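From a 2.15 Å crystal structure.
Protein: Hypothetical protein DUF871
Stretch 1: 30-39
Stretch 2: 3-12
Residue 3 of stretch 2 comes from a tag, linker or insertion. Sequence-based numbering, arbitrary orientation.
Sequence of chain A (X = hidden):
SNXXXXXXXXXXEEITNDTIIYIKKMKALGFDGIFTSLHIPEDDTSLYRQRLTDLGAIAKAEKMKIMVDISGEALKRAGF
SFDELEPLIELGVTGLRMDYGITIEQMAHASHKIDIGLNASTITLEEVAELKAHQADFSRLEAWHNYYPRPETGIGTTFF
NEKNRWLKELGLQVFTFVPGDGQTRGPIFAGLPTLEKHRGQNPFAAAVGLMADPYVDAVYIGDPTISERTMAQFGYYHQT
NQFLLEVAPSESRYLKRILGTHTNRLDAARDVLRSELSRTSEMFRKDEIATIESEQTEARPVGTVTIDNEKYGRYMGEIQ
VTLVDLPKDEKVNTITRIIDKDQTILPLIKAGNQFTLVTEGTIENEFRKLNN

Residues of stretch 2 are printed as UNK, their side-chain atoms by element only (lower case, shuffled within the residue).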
# COMPACT_ATOMS: atom_id res chain seq x y z
N GLY A 30 1.70 -5.60 -9.94
CA GLY A 30 2.83 -5.75 -9.02
C GLY A 30 2.54 -6.27 -7.60
O GLY A 30 3.35 -6.10 -6.69
N PHE A 31 1.38 -6.91 -7.42
CA PHE A 31 0.99 -7.56 -6.15
C PHE A 31 1.24 -9.07 -6.24
O PHE A 31 0.71 -9.70 -7.15
CB PHE A 31 -0.48 -7.27 -5.84
CG PHE A 31 -0.74 -5.81 -5.50
CD1 PHE A 31 -0.81 -4.84 -6.52
CD2 PHE A 31 -0.89 -5.42 -4.17
CE1 PHE A 31 -1.03 -3.49 -6.21
CE2 PHE A 31 -1.13 -4.07 -3.83
CZ PHE A 31 -1.19 -3.10 -4.85
N ASP A 32 2.05 -9.63 -5.34
CA ASP A 32 2.45 -11.05 -5.40
C ASP A 32 1.93 -11.92 -4.29
O ASP A 32 2.30 -13.11 -4.21
CB ASP A 32 3.98 -11.23 -5.46
CG ASP A 32 4.60 -10.62 -6.70
OD1 ASP A 32 4.10 -10.89 -7.81
OD2 ASP A 32 5.58 -9.85 -6.53
N GLY A 33 1.11 -11.34 -3.41
CA GLY A 33 0.65 -12.03 -2.22
C GLY A 33 -0.81 -11.84 -1.90
O GLY A 33 -1.42 -10.80 -2.21
N ILE A 34 -1.36 -12.87 -1.25
CA ILE A 34 -2.70 -12.87 -0.72
C ILE A 34 -2.67 -13.20 0.77
O ILE A 34 -1.93 -14.10 1.21
CB ILE A 34 -3.61 -13.89 -1.44
CG1 ILE A 34 -3.74 -13.54 -2.93
CG2 ILE A 34 -4.98 -13.98 -0.74
CD1 ILE A 34 -4.16 -14.72 -3.82
N PHE A 35 -3.46 -12.45 1.53
CA PHE A 35 -3.78 -12.75 2.92
C PHE A 35 -5.27 -13.07 3.01
O PHE A 35 -6.11 -12.40 2.39
CB PHE A 35 -3.44 -11.56 3.84
CG PHE A 35 -3.82 -11.76 5.29
CD1 PHE A 35 -2.92 -12.33 6.20
CD2 PHE A 35 -5.07 -11.32 5.77
CE1 PHE A 35 -3.25 -12.50 7.56
CE2 PHE A 35 -5.43 -11.48 7.13
CZ PHE A 35 -4.51 -12.06 8.04
N THR A 36 -5.60 -14.10 3.79
CA THR A 36 -6.99 -14.43 4.05
C THR A 36 -7.15 -14.94 5.48
O THR A 36 -6.30 -15.68 6.00
CB THR A 36 -7.56 -15.44 3.01
OG1 THR A 36 -8.97 -15.57 3.19
CG2 THR A 36 -6.89 -16.82 3.10
N SER A 37 -8.24 -14.51 6.12
CA SER A 37 -8.53 -14.90 7.50
C SER A 37 -9.81 -15.72 7.54
O SER A 37 -10.87 -15.25 7.15
CB SER A 37 -8.62 -13.67 8.42
OG SER A 37 -8.89 -14.04 9.77
N LEU A 38 -9.69 -16.96 8.01
CA LEU A 38 -10.80 -17.90 8.01
C LEU A 38 -11.42 -18.17 9.38
O LEU A 38 -10.71 -18.50 10.34
CB LEU A 38 -10.35 -19.23 7.42
CG LEU A 38 -10.57 -19.49 5.93
CD1 LEU A 38 -9.51 -18.80 5.08
CD2 LEU A 38 -10.56 -20.98 5.69
N HIS A 39 -12.75 -18.04 9.45
CA HIS A 39 -13.56 -18.53 10.58
C HIS A 39 -14.59 -19.53 10.06
O HIS A 39 -15.45 -19.18 9.24
CB HIS A 39 -14.25 -17.37 11.32
CG HIS A 39 -13.33 -16.22 11.61
ND1 HIS A 39 -13.01 -15.26 10.67
CD2 HIS A 39 -12.64 -15.90 12.73
CE1 HIS A 39 -12.17 -14.39 11.20
NE2 HIS A 39 -11.92 -14.76 12.45
N UNK A 3 10.57 -7.39 -0.78
CA UNK A 3 9.82 -6.20 -1.32
C UNK A 3 8.45 -6.59 -1.91
O UNK A 3 8.26 -6.59 -3.14
c UNK A 3 10.68 -5.43 -2.35
N UNK A 4 7.50 -6.91 -1.03
CA UNK A 4 6.20 -7.45 -1.42
C UNK A 4 5.00 -6.52 -1.24
O UNK A 4 4.84 -5.91 -0.16
c UNK A 4 5.91 -8.75 -0.68
se UNK A 4 4.61 -11.27 -1.47
c UNK A 4 4.97 -12.07 0.32
c UNK A 4 6.12 -9.98 -1.56
N UNK A 5 4.16 -6.45 -2.27
CA UNK A 5 2.81 -5.89 -2.12
C UNK A 5 1.79 -7.02 -2.15
O UNK A 5 1.94 -7.97 -2.92
c UNK A 5 3.46 -1.37 -1.98
c UNK A 5 4.87 -1.92 -3.89
c UNK A 5 4.47 -1.03 -2.88
c UNK A 5 3.18 -3.53 -3.10
c UNK A 5 2.47 -4.87 -3.21
c UNK A 5 2.82 -2.62 -2.09
o UNK A 5 5.09 0.19 -2.74
c UNK A 5 4.20 -3.18 -3.99
N UNK A 6 0.74 -6.90 -1.33
CA UNK A 6 -0.28 -7.93 -1.25
C UNK A 6 -1.71 -7.43 -1.15
O UNK A 6 -1.95 -6.22 -0.95
N UNK A 7 -2.65 -8.36 -1.32
CA UNK A 7 -4.09 -8.11 -1.21
C UNK A 7 -4.74 -9.07 -0.22
O UNK A 7 -4.18 -10.10 0.12
c UNK A 7 -4.77 -9.72 -3.08
c UNK A 7 -4.22 -7.28 -3.56
c UNK A 7 -4.82 -8.26 -2.58
c UNK A 7 -5.45 -9.99 -4.48
N UNK A 8 -5.94 -8.73 0.24
CA UNK A 8 -6.74 -9.62 1.08
C UNK A 8 -7.91 -10.17 0.31
O UNK A 8 -8.43 -9.53 -0.60
c UNK A 8 -7.24 -8.89 2.32
o UNK A 8 -6.13 -8.50 3.13
N UNK A 9 -8.29 -11.39 0.65
CA UNK A 9 -9.46 -12.02 0.08
C UNK A 9 -10.28 -12.56 1.24
O UNK A 9 -9.71 -13.04 2.21
c UNK A 9 -8.40 -12.51 -2.14
c UNK A 9 -10.30 -13.92 -1.33
c UNK A 9 -9.07 -13.12 -0.91
N UNK A 10 -11.59 -12.43 1.14
CA UNK A 10 -12.51 -12.82 2.23
C UNK A 10 -13.33 -14.02 1.78
O UNK A 10 -14.16 -13.94 0.88
c UNK A 10 -11.13 -8.57 3.08
c UNK A 10 -11.91 -9.58 2.48
c UNK A 10 -11.06 -8.50 4.50
c UNK A 10 -11.71 -9.43 5.26
c UNK A 10 -13.39 -11.63 2.62
c UNK A 10 -12.47 -10.44 4.65
c UNK A 10 -12.60 -10.51 3.26
N UNK A 11 -13.03 -15.17 2.40
CA UNK A 11 -13.65 -16.43 2.00
C UNK A 11 -14.93 -16.74 2.76
O UNK A 11 -15.44 -17.86 2.66
c UNK A 11 -11.83 -17.25 -0.21
c UNK A 11 -12.66 -17.59 2.12
c UNK A 11 -11.42 -17.46 1.23
c UNK A 11 -10.56 -18.71 1.38
N UNK A 12 -15.43 -15.76 3.52
CA UNK A 12 -16.72 -15.85 4.20
C UNK A 12 -17.85 -15.71 3.20
O UNK A 12 -19.04 -15.83 3.54
O HOH W 1 4.84 -7.42 -5.02
O HOH W 2 -9.72 -12.18 5.03
O HOH W 3 -11.21 -15.85 4.44

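Position 3 carries a single side-chain carbon and lies out of reach of stretch 1; it is Ala-3, a residue left by the expression tag. Position 4 has an unbranched chain of two carbons, a selenium and a terminal carbon. The selenium lies 4.0 Å from CB of Asp-32 and also approaches Gly-33, where a CB would sit too close to it. This is Met-4, present as selenomethionine.

At position 5 one carbon leads to a six-carbon ring bearing an oxygen; the first carbon sits over one face of the Phe-31 ring, while the two rings meet obliquely. This is Tyr-5, its CB 3.5 Å from CD2 of Phe-31. The backbone O of Tyr-5 accepts a hydrogen bond from N of Asp-32 (2.9 Å), and a water bridges N of Tyr-5 to O of Gly-30 and OD2 of Asp-32.

Position 6 has no side-chain atoms. Its CA comes within 3.2 Å of O of Gly-33, and a CB here would crowd that same oxygen. It is Gly-6.

Position 7 shows four carbons, forked at the first, with one arm two carbons long, and they pack against both Phe-31 and Ile-34: Ile-7. Its CG2 lies 3.9 Å from CD2 of Phe-31 and its CG1 4.0 Å from CG1 of Ile-34. Its backbone N donates to O of Gly-33 (2.9 Å) and its O accepts from N of Phe-35 (2.8 Å).

Position 8 has one carbon and one oxygen, the oxygen near the Phe-35 ring, and is Ser-8. Its OG lies 4.0 Å from CD2 of Phe-35 and is hydrogen-bonded elsewhere in the structure.

Position 9 bears three carbons, the first carrying the other two, which reach the side chain of Ile-34. It is Val-9; its CG2 is 4.0 Å from CG2 of Ile-34. Its N donates to O of Phe-35 (3.0 Å), and its O accepts from OG1 of Thr-36 (2.8 Å).

Position 10 has a carbon followed by an unsubstituted six-carbon ring, but its CB points away from stretch 1: Phe-10. Position 11 has four carbons forked at the second, which meet the side chain of Leu-38. This is Leu-11, whose CD1 lies 3.8 Å from CD1 of Leu-38. Position 12 lacks a side chain and makes no contact; it is Gly-12.

The contact is a parallel pairing in which Ile-7 and Val-9 alternate with Gly-33 and Phe-35 as partners in backbone hydrogen bonds. Apolar packing of Ile-7 and Val-9 with Ile-34 reinforces this ladder. Beyond it, water takes over: one molecule links O of Val-9 to N of Ser-37, and another joins N of Leu-11 to OG1 of Thr-36 and O of Ser-37.

Stretch 2, residues 3-12: AMYGISVFLG
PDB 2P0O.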